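Local coordinates for hypothetical protein PA3696 (Pseudomonas aeruginosa, PDB 1YOX) that is of unknown function but belongs to the AIM24 family, named for mitochondrial biogenesis, and is built mainly of antiparallel beta sheets, at residues S118-F132 / F146-H160. Sequence-based numbering, arbitrary orientation.
Sequences SFLCAAYGTRVGIAF and FILQKLEGDGLVFVH
Two antiparallel strand pairs, 119-123 with 156-160 and 127-130 with 146-152, stand in different sheets; 118-132 crosses between them through the type II turn A123-T126, and 146-160 through the short link G153-G155. Both pairs carry a classic beta bulge. In the first, F158 O takes both L120 N (3.0 Å) and C121 N (3.3 Å), which come in on one side of its carbonyl plane. In the second, L148 stands opposite both A131 and F132, and A131 N gives a 2.7 Å bond to L148 O. The sulfur of C121 lies obliquely by the F158 ring, C121 SG to F158 CD1 3.6 Å, and Y10 meets that ring edge-to-face. Two facing sheets with their apolar side chains between them suit the cupin clan, to which AIM24 proteins are assigned. Here a trans chi1 (177°) carries the F119 ring over to L151 of the other sheet, F119 CD1 to L151 CD2 3.9 Å. Q149 crosses that phenyl at about a right angle, yet its buried OE1 has no hydrogen-bond partner. At the 127-130 strand, E152 CG sits over one face of the R127 guanidinium, and R127 NH1 makes a stretched salt bridge of 3.6 Å to E152 OE2. T126 N closes the turn by bonding to A123 O, and T126 OG1 adds a second bond of 2.7 Å to a lone pair of A123 O, while a water links the same hydroxyl to G155 N.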
ATOM      1  N   SER C 118       8.764   5.240 -11.414  1.00 36.24           N
ATOM      2  CA  SER C 118       9.202   3.893 -11.229  1.00 36.55           C
ATOM      3  C   SER C 118      10.706   3.732 -11.007  1.00 36.94           C
ATOM      4  O   SER C 118      11.124   2.740 -10.428  1.00 37.75           O
ATOM      5  CB  SER C 118       8.741   3.039 -12.395  1.00 36.33           C
ATOM      6  OG  SER C 118       7.464   2.494 -12.139  1.00 37.49           O
ATOM      7  N   PHE C 119      11.523   4.669 -11.476  1.00 37.57           N
ATOM      8  CA  PHE C 119      12.949   4.618 -11.164  1.00 38.15           C
ATOM      9  C   PHE C 119      13.209   4.626  -9.642  1.00 37.63           C
ATOM     10  O   PHE C 119      12.727   5.501  -8.929  1.00 38.78           O
ATOM     11  CB  PHE C 119      13.729   5.745 -11.864  1.00 38.43           C
ATOM     12  CG  PHE C 119      15.187   5.773 -11.499  1.00 40.44           C
ATOM     13  CD1 PHE C 119      16.082   4.878 -12.084  1.00 41.25           C
ATOM     14  CD2 PHE C 119      15.663   6.647 -10.520  1.00 40.48           C
ATOM     15  CE1 PHE C 119      17.455   4.885 -11.732  1.00 40.64           C
ATOM     16  CE2 PHE C 119      17.037   6.651 -10.159  1.00 41.65           C
ATOM     17  CZ  PHE C 119      17.921   5.774 -10.770  1.00 40.20           C
ATOM     18  N   LEU C 120      13.952   3.645  -9.145  1.00 36.83           N
ATOM     19  CA  LEU C 120      14.326   3.599  -7.717  1.00 36.40           C
ATOM     20  C   LEU C 120      15.803   3.952  -7.458  1.00 35.95           C
ATOM     21  O   LEU C 120      16.103   4.931  -6.760  1.00 36.48           O
ATOM     22  CB  LEU C 120      13.963   2.245  -7.081  1.00 35.97           C
ATOM     23  CG  LEU C 120      14.220   2.137  -5.580  1.00 35.49           C
ATOM     24  CD1 LEU C 120      13.635   3.372  -4.860  1.00 36.63           C
ATOM     25  CD2 LEU C 120      13.631   0.854  -5.031  1.00 37.21           C
ATOM     26  N   CYS C 121      16.724   3.149  -7.980  1.00 35.18           N
ATOM     27  CA  CYS C 121      18.148   3.524  -7.951  1.00 35.56           C
ATOM     28  C   CYS C 121      18.960   2.751  -8.970  1.00 35.77           C
ATOM     29  O   CYS C 121      18.472   1.786  -9.583  1.00 35.17           O
ATOM     30  CB  CYS C 121      18.765   3.336  -6.555  1.00 35.20           C
ATOM     31  SG  CYS C 121      18.579   1.689  -5.987  1.00 36.23           S
ATOM     32  N   ALA C 122      20.201   3.192  -9.152  1.00 35.94           N
ATOM     33  CA  ALA C 122      21.099   2.552 -10.094  1.00 36.09           C
ATOM     34  C   ALA C 122      22.556   2.694  -9.666  1.00 37.22           C
ATOM     35  O   ALA C 122      22.936   3.626  -8.932  1.00 36.78           O
ATOM     36  CB  ALA C 122      20.913   3.141 -11.437  1.00 35.73           C
ATOM     37  N   ALA C 123      23.363   1.755 -10.162  1.00 38.62           N
ATOM     38  CA  ALA C 123      24.806   1.771 -10.016  1.00 39.46           C
ATOM     39  C   ALA C 123      25.376   3.035 -10.629  1.00 40.60           C
ATOM     40  O   ALA C 123      24.926   3.476 -11.701  1.00 40.33           O
ATOM     41  CB  ALA C 123      25.392   0.544 -10.684  1.00 39.01           C
ATOM     42  N   TYR C 124      26.348   3.632  -9.941  1.00 42.42           N
ATOM     43  CA  TYR C 124      27.136   4.702 -10.532  1.00 44.51           C
ATOM     44  C   TYR C 124      27.645   4.239 -11.905  1.00 44.69           C
ATOM     45  O   TYR C 124      28.011   3.068 -12.072  1.00 45.08           O
ATOM     46  CB  TYR C 124      28.297   5.127  -9.617  1.00 46.02           C
ATOM     47  CG  TYR C 124      29.008   6.354 -10.147  1.00 48.48           C
ATOM     48  CD1 TYR C 124      28.305   7.547 -10.349  1.00 50.08           C
ATOM     49  CD2 TYR C 124      30.365   6.314 -10.503  1.00 49.82           C
ATOM     50  CE1 TYR C 124      28.938   8.689 -10.877  1.00 52.45           C
ATOM     51  CE2 TYR C 124      31.015   7.450 -11.040  1.00 51.49           C
ATOM     52  CZ  TYR C 124      30.289   8.633 -11.223  1.00 51.54           C
ATOM     53  OH  TYR C 124      30.877   9.771 -11.728  1.00 51.20           O
ATOM     54  N   GLY C 125      27.630   5.141 -12.886  1.00 45.67           N
ATOM     55  CA  GLY C 125      27.948   4.794 -14.278  1.00 45.84           C
ATOM     56  C   GLY C 125      26.712   4.588 -15.150  1.00 46.52           C
ATOM     57  O   GLY C 125      26.801   4.571 -16.392  1.00 46.58           O
ATOM     58  N   THR C 126      25.554   4.421 -14.512  1.00 46.50           N
ATOM     59  CA  THR C 126      24.303   4.398 -15.243  1.00 45.75           C
ATOM     60  C   THR C 126      24.119   5.770 -15.844  1.00 46.20           C
ATOM     61  O   THR C 126      24.331   6.798 -15.188  1.00 45.77           O
ATOM     62  CB  THR C 126      23.098   4.045 -14.377  1.00 45.65           C
ATOM     63  OG1 THR C 126      23.331   2.791 -13.705  1.00 46.07           O
ATOM     64  CG2 THR C 126      21.837   3.943 -15.255  1.00 44.20           C
ATOM     65  N   ARG C 127      23.767   5.769 -17.122  1.00 47.01           N
ATOM     66  CA  ARG C 127      23.434   6.980 -17.821  1.00 49.01           C
ATOM     67  C   ARG C 127      21.907   7.105 -17.781  1.00 48.93           C
ATOM     68  O   ARG C 127      21.188   6.235 -18.294  1.00 48.43           O
ATOM     69  CB  ARG C 127      24.013   6.925 -19.241  1.00 48.81           C
ATOM     70  CG  ARG C 127      25.557   6.916 -19.214  1.00 50.36           C
ATOM     71  CD  ARG C 127      26.214   6.592 -20.569  1.00 52.00           C
ATOM     72  NE  ARG C 127      26.164   5.169 -20.917  1.00 56.54           N
ATOM     73  CZ  ARG C 127      25.608   4.689 -22.033  1.00 59.45           C
ATOM     74  NH1 ARG C 127      25.062   5.521 -22.927  1.00 60.04           N
ATOM     75  NH2 ARG C 127      25.611   3.372 -22.267  1.00 59.16           N
ATOM     76  N   VAL C 128      21.443   8.162 -17.117  1.00 49.49           N
ATOM     77  CA  VAL C 128      20.013   8.448 -16.935  1.00 50.64           C
ATOM     78  C   VAL C 128      19.585   9.659 -17.754  1.00 50.88           C
ATOM     79  O   VAL C 128      19.989  10.790 -17.467  1.00 51.23           O
ATOM     80  CB  VAL C 128      19.655   8.715 -15.429  1.00 50.42           C
ATOM     81  CG1 VAL C 128      18.184   9.175 -15.275  1.00 50.63           C
ATOM     82  CG2 VAL C 128      19.933   7.482 -14.583  1.00 50.44           C
ATOM     83  N   GLY C 129      18.765   9.427 -18.762  1.00 51.06           N
ATOM     84  CA  GLY C 129      18.218  10.536 -19.531  1.00 52.20           C
ATOM     85  C   GLY C 129      16.711  10.455 -19.681  1.00 52.76           C
ATOM     86  O   GLY C 129      16.085   9.489 -19.225  1.00 52.19           O
ATOM     87  N   ILE C 130      16.147  11.472 -20.338  1.00 53.60           N
ATOM     88  CA  ILE C 130      14.728  11.520 -20.674  1.00 54.68           C
ATOM     89  C   ILE C 130      14.504  11.025 -22.102  1.00 55.26           C
ATOM     90  O   ILE C 130      15.089  11.544 -23.057  1.00 55.88           O
ATOM     91  CB  ILE C 130      14.176  12.950 -20.569  1.00 54.75           C
ATOM     92  CG1 ILE C 130      14.258  13.456 -19.146  1.00 55.35           C
ATOM     93  CG2 ILE C 130      12.725  13.023 -21.053  1.00 55.54           C
ATOM     94  CD1 ILE C 130      14.129  14.957 -19.066  1.00 58.75           C
ATOM     95  N   ALA C 131      13.632  10.039 -22.244  1.00 56.00           N
ATOM     96  CA  ALA C 131      13.258   9.513 -23.537  1.00 56.72           C
ATOM     97  C   ALA C 131      11.929  10.107 -24.053  1.00 57.55           C
ATOM     98  O   ALA C 131      11.555   9.908 -25.223  1.00 58.00           O
ATOM     99  CB  ALA C 131      13.160   8.024 -23.437  1.00 56.84           C
ATOM    100  N   PHE C 132      11.221  10.828 -23.182  1.00 58.00           N
ATOM    101  CA  PHE C 132       9.834  11.244 -23.444  1.00 58.39           C
ATOM    102  C   PHE C 132       9.294  12.069 -22.278  1.00 58.05           C
ATOM    103  O   PHE C 132       9.383  11.642 -21.137  1.00 58.24           O
ATOM    104  CB  PHE C 132       8.947   9.995 -23.653  1.00 58.82           C
ATOM    105  CG  PHE C 132       7.550  10.300 -24.149  1.00 59.31           C
ATOM    106  CD1 PHE C 132       7.336  10.746 -25.460  1.00 60.32           C
ATOM    107  CD2 PHE C 132       6.458  10.137 -23.313  1.00 60.06           C
ATOM    108  CE1 PHE C 132       6.060  11.035 -25.930  1.00 59.41           C
ATOM    109  CE2 PHE C 132       5.161  10.420 -23.778  1.00 61.17           C
ATOM    110  CZ  PHE C 132       4.967  10.867 -25.091  1.00 59.42           C
ATOM    111  N   PHE C 146       3.679  13.018 -17.911  1.00 45.30           N
ATOM    112  CA  PHE C 146       4.123  11.637 -18.057  1.00 44.38           C
ATOM    113  C   PHE C 146       5.552  11.658 -18.603  1.00 44.31           C
ATOM    114  O   PHE C 146       5.811  12.199 -19.682  1.00 43.34           O
ATOM    115  CB  PHE C 146       3.176  10.838 -18.966  1.00 44.19           C
ATOM    116  CG  PHE C 146       3.574   9.396 -19.132  1.00 44.89           C
ATOM    117  CD1 PHE C 146       3.353   8.478 -18.110  1.00 44.60           C
ATOM    118  CD2 PHE C 146       4.213   8.959 -20.303  1.00 45.21           C
ATOM    119  CE1 PHE C 146       3.746   7.136 -18.252  1.00 46.46           C
ATOM    120  CE2 PHE C 146       4.617   7.620 -20.450  1.00 44.39           C
ATOM    121  CZ  PHE C 146       4.378   6.706 -19.423  1.00 45.02           C
ATOM    122  N   ILE C 147       6.474  11.074 -17.833  1.00 44.38           N
ATOM    123  CA  ILE C 147       7.908  11.117 -18.136  1.00 44.46           C
ATOM    124  C   ILE C 147       8.512   9.699 -18.234  1.00 44.39           C
ATOM    125  O   ILE C 147       8.406   8.891 -17.297  1.00 43.88           O
ATOM    126  CB  ILE C 147       8.648  11.997 -17.100  1.00 44.70           C
ATOM    127  CG1 ILE C 147       7.992  13.394 -17.041  1.00 44.59           C
ATOM    128  CG2 ILE C 147      10.163  12.053 -17.391  1.00 44.63           C
ATOM    129  CD1 ILE C 147       8.315  14.232 -15.777  1.00 44.75           C
ATOM    130  N   LEU C 148       9.070   9.396 -19.407  1.00 44.25           N
ATOM    131  CA  LEU C 148       9.872   8.187 -19.620  1.00 44.46           C
ATOM    132  C   LEU C 148      11.338   8.527 -19.625  1.00 44.38           C
ATOM    133  O   LEU C 148      11.769   9.366 -20.397  1.00 44.05           O
ATOM    134  CB  LEU C 148       9.557   7.513 -20.941  1.00 44.51           C
ATOM    135  CG  LEU C 148       8.501   6.439 -20.948  1.00 45.76           C
ATOM    136  CD1 LEU C 148       8.427   5.876 -22.362  1.00 48.26           C
ATOM    137  CD2 LEU C 148       8.833   5.350 -19.948  1.00 46.41           C
ATOM    138  N   GLN C 149      12.085   7.875 -18.739  1.00 44.36           N
ATOM    139  CA  GLN C 149      13.524   8.001 -18.686  1.00 44.81           C
ATOM    140  C   GLN C 149      14.222   6.909 -19.506  1.00 44.32           C
ATOM    141  O   GLN C 149      13.635   5.854 -19.759  1.00 44.07           O
ATOM    142  CB  GLN C 149      13.980   7.951 -17.235  1.00 44.92           C
ATOM    143  CG  GLN C 149      13.501   9.144 -16.456  1.00 45.88           C
ATOM    144  CD  GLN C 149      13.977   9.114 -15.055  1.00 48.30           C
ATOM    145  OE1 GLN C 149      13.750   8.132 -14.318  1.00 51.16           O
ATOM    146  NE2 GLN C 149      14.659  10.175 -14.653  1.00 47.38           N
ATOM    147  N   LYS C 150      15.449   7.187 -19.949  1.00 44.11           N
ATOM    148  CA  LYS C 150      16.312   6.127 -20.504  1.00 44.75           C
ATOM    149  C   LYS C 150      17.495   5.875 -19.589  1.00 43.22           C
ATOM    150  O   LYS C 150      18.201   6.794 -19.183  1.00 42.16           O
ATOM    151  CB  LYS C 150      16.762   6.376 -21.964  1.00 44.92           C
ATOM    152  CG  LYS C 150      17.450   7.700 -22.249  1.00 45.87           C
ATOM    153  CD  LYS C 150      18.077   7.713 -23.679  1.00 46.78           C
ATOM    154  CE  LYS C 150      18.671   9.103 -24.018  1.00 48.80           C
ATOM    155  NZ  LYS C 150      18.825   9.366 -25.492  1.00 51.03           N
ATOM    156  N   LEU C 151      17.662   4.608 -19.259  1.00 42.68           N
ATOM    157  CA  LEU C 151      18.737   4.146 -18.404  1.00 42.25           C
ATOM    158  C   LEU C 151      19.642   3.312 -19.313  1.00 42.53           C
ATOM    159  O   LEU C 151      19.203   2.301 -19.888  1.00 42.03           O
ATOM    160  CB  LEU C 151      18.192   3.295 -17.248  1.00 41.53           C
ATOM    161  CG  LEU C 151      16.883   3.736 -16.563  1.00 41.28           C
ATOM    162  CD1 LEU C 151      16.370   2.690 -15.592  1.00 38.01           C
ATOM    163  CD2 LEU C 151      17.042   5.083 -15.867  1.00 40.97           C
ATOM    164  N   GLU C 152      20.886   3.749 -19.473  1.00 42.69           N
ATOM    165  CA  GLU C 152      21.843   2.971 -20.269  1.00 44.42           C
ATOM    166  C   GLU C 152      23.193   2.710 -19.565  1.00 44.41           C
ATOM    167  O   GLU C 152      23.647   3.489 -18.735  1.00 43.73           O
ATOM    168  CB  GLU C 152      21.993   3.550 -21.706  1.00 44.18           C
ATOM    169  CG  GLU C 152      21.999   5.078 -21.817  1.00 44.45           C
ATOM    170  CD  GLU C 152      21.523   5.607 -23.173  1.00 45.95           C
ATOM    171  OE1 GLU C 152      20.895   4.862 -23.962  1.00 46.96           O
ATOM    172  OE2 GLU C 152      21.784   6.800 -23.457  1.00 49.50           O
ATOM    173  N   GLY C 153      23.832   1.601 -19.905  1.00 45.63           N
ATOM    174  CA  GLY C 153      25.106   1.277 -19.281  1.00 46.34           C
ATOM    175  C   GLY C 153      25.163  -0.205 -19.094  1.00 47.00           C
ATOM    176  O   GLY C 153      24.350  -0.917 -19.663  1.00 46.80           O
ATOM    177  N   ASP C 154      26.119  -0.671 -18.294  1.00 47.91           N
ATOM    178  CA  ASP C 154      26.348  -2.105 -18.149  1.00 48.84           C
ATOM    179  C   ASP C 154      26.131  -2.602 -16.723  1.00 48.59           C
ATOM    180  O   ASP C 154      26.526  -3.732 -16.375  1.00 49.35           O
ATOM    181  CB  ASP C 154      27.750  -2.480 -18.660  1.00 49.56           C
ATOM    182  CG  ASP C 154      28.864  -2.080 -17.692  1.00 53.03           C
ATOM    183  OD1 ASP C 154      28.734  -1.017 -17.046  1.00 55.33           O
ATOM    184  OD2 ASP C 154      29.873  -2.842 -17.579  1.00 57.70           O
ATOM    185  N   GLY C 155      25.476  -1.777 -15.904  1.00 47.77           N
ATOM    186  CA  GLY C 155      25.319  -2.087 -14.489  1.00 46.02           C
ATOM    187  C   GLY C 155      23.905  -2.430 -14.071  1.00 45.06           C
ATOM    188  O   GLY C 155      23.018  -2.692 -14.907  1.00 44.62           O
ATOM    189  N   LEU C 156      23.709  -2.399 -12.757  1.00 43.29           N
ATOM    190  CA  LEU C 156      22.421  -2.681 -12.134  1.00 41.86           C
ATOM    191  C   LEU C 156      21.545  -1.463 -11.925  1.00 40.02           C
ATOM    192  O   LEU C 156      21.980  -0.388 -11.509  1.00 39.37           O
ATOM    193  CB  LEU C 156      22.602  -3.422 -10.824  1.00 41.67           C
ATOM    194  CG  LEU C 156      22.998  -4.878 -11.038  1.00 42.84           C
ATOM    195  CD1 LEU C 156      23.540  -5.434  -9.730  1.00 42.95           C
ATOM    196  CD2 LEU C 156      21.820  -5.710 -11.559  1.00 42.98           C
ATOM    197  N   VAL C 157      20.280  -1.695 -12.209  1.00 38.95           N
ATOM    198  CA  VAL C 157      19.225  -0.697 -12.177  1.00 37.75           C
ATOM    199  C   VAL C 157      18.136  -1.350 -11.317  1.00 36.80           C
ATOM    200  O   VAL C 157      17.998  -2.566 -11.329  1.00 37.77           O
ATOM    201  CB  VAL C 157      18.809  -0.406 -13.647  1.00 37.62           C
ATOM    202  CG1 VAL C 157      17.354  -0.591 -13.899  1.00 37.89           C
ATOM    203  CG2 VAL C 157      19.407   0.928 -14.147  1.00 36.35           C
ATOM    204  N   PHE C 158      17.415  -0.565 -10.533  1.00 35.36           N
ATOM    205  CA  PHE C 158      16.321  -1.083  -9.721  1.00 34.73           C
ATOM    206  C   PHE C 158      15.115  -0.197 -10.006  1.00 34.71           C
ATOM    207  O   PHE C 158      15.195   1.046  -9.951  1.00 33.39           O
ATOM    208  CB  PHE C 158      16.672  -1.062  -8.230  1.00 34.84           C
ATOM    209  CG  PHE C 158      17.940  -1.795  -7.901  1.00 35.24           C
ATOM    210  CD1 PHE C 158      19.185  -1.186  -8.102  1.00 35.77           C
ATOM    211  CD2 PHE C 158      17.899  -3.118  -7.437  1.00 36.28           C
ATOM    212  CE1 PHE C 158      20.371  -1.872  -7.837  1.00 36.57           C
ATOM    213  CE2 PHE C 158      19.094  -3.818  -7.146  1.00 35.72           C
ATOM    214  CZ  PHE C 158      20.325  -3.187  -7.343  1.00 36.17           C
ATOM    215  N   VAL C 159      14.012  -0.845 -10.355  1.00 33.97           N
ATOM    216  CA  VAL C 159      12.817  -0.134 -10.710  1.00 34.40           C
ATOM    217  C   VAL C 159      11.716  -0.647  -9.788  1.00 34.70           C
ATOM    218  O   VAL C 159      11.806  -1.763  -9.287  1.00 34.56           O
ATOM    219  CB  VAL C 159      12.440  -0.260 -12.262  1.00 34.00           C
ATOM    220  CG1 VAL C 159      13.525   0.363 -13.170  1.00 33.72           C
ATOM    221  CG2 VAL C 159      12.174  -1.679 -12.664  1.00 33.61           C
ATOM    222  N   HIS C 160      10.678   0.163  -9.578  1.00 34.53           N
ATOM    223  CA  HIS C 160       9.616  -0.206  -8.665  1.00 34.55           C
ATOM    224  C   HIS C 160       8.251  -0.311  -9.381  1.00 34.44           C
ATOM    225  O   HIS C 160       7.900   0.568 -10.162  1.00 34.81           O
ATOM    226  CB  HIS C 160       9.585   0.845  -7.547  1.00 34.22           C
ATOM    227  CG  HIS C 160       8.387   0.757  -6.656  1.00 34.05           C
ATOM    228  ND1 HIS C 160       8.419   0.121  -5.433  1.00 33.90           N
ATOM    229  CD2 HIS C 160       7.132   1.250  -6.792  1.00 33.69           C
ATOM    230  CE1 HIS C 160       7.238   0.232  -4.849  1.00 31.47           C
ATOM    231  NE2 HIS C 160       6.438   0.908  -5.653  1.00 33.84           N
TER
HETATM  232  O   HOH W   1      27.914   1.146 -14.636  1.00 49.75           O
HETATM  233  O   HOH W   2      24.979   1.075 -15.741  1.00 46.04           O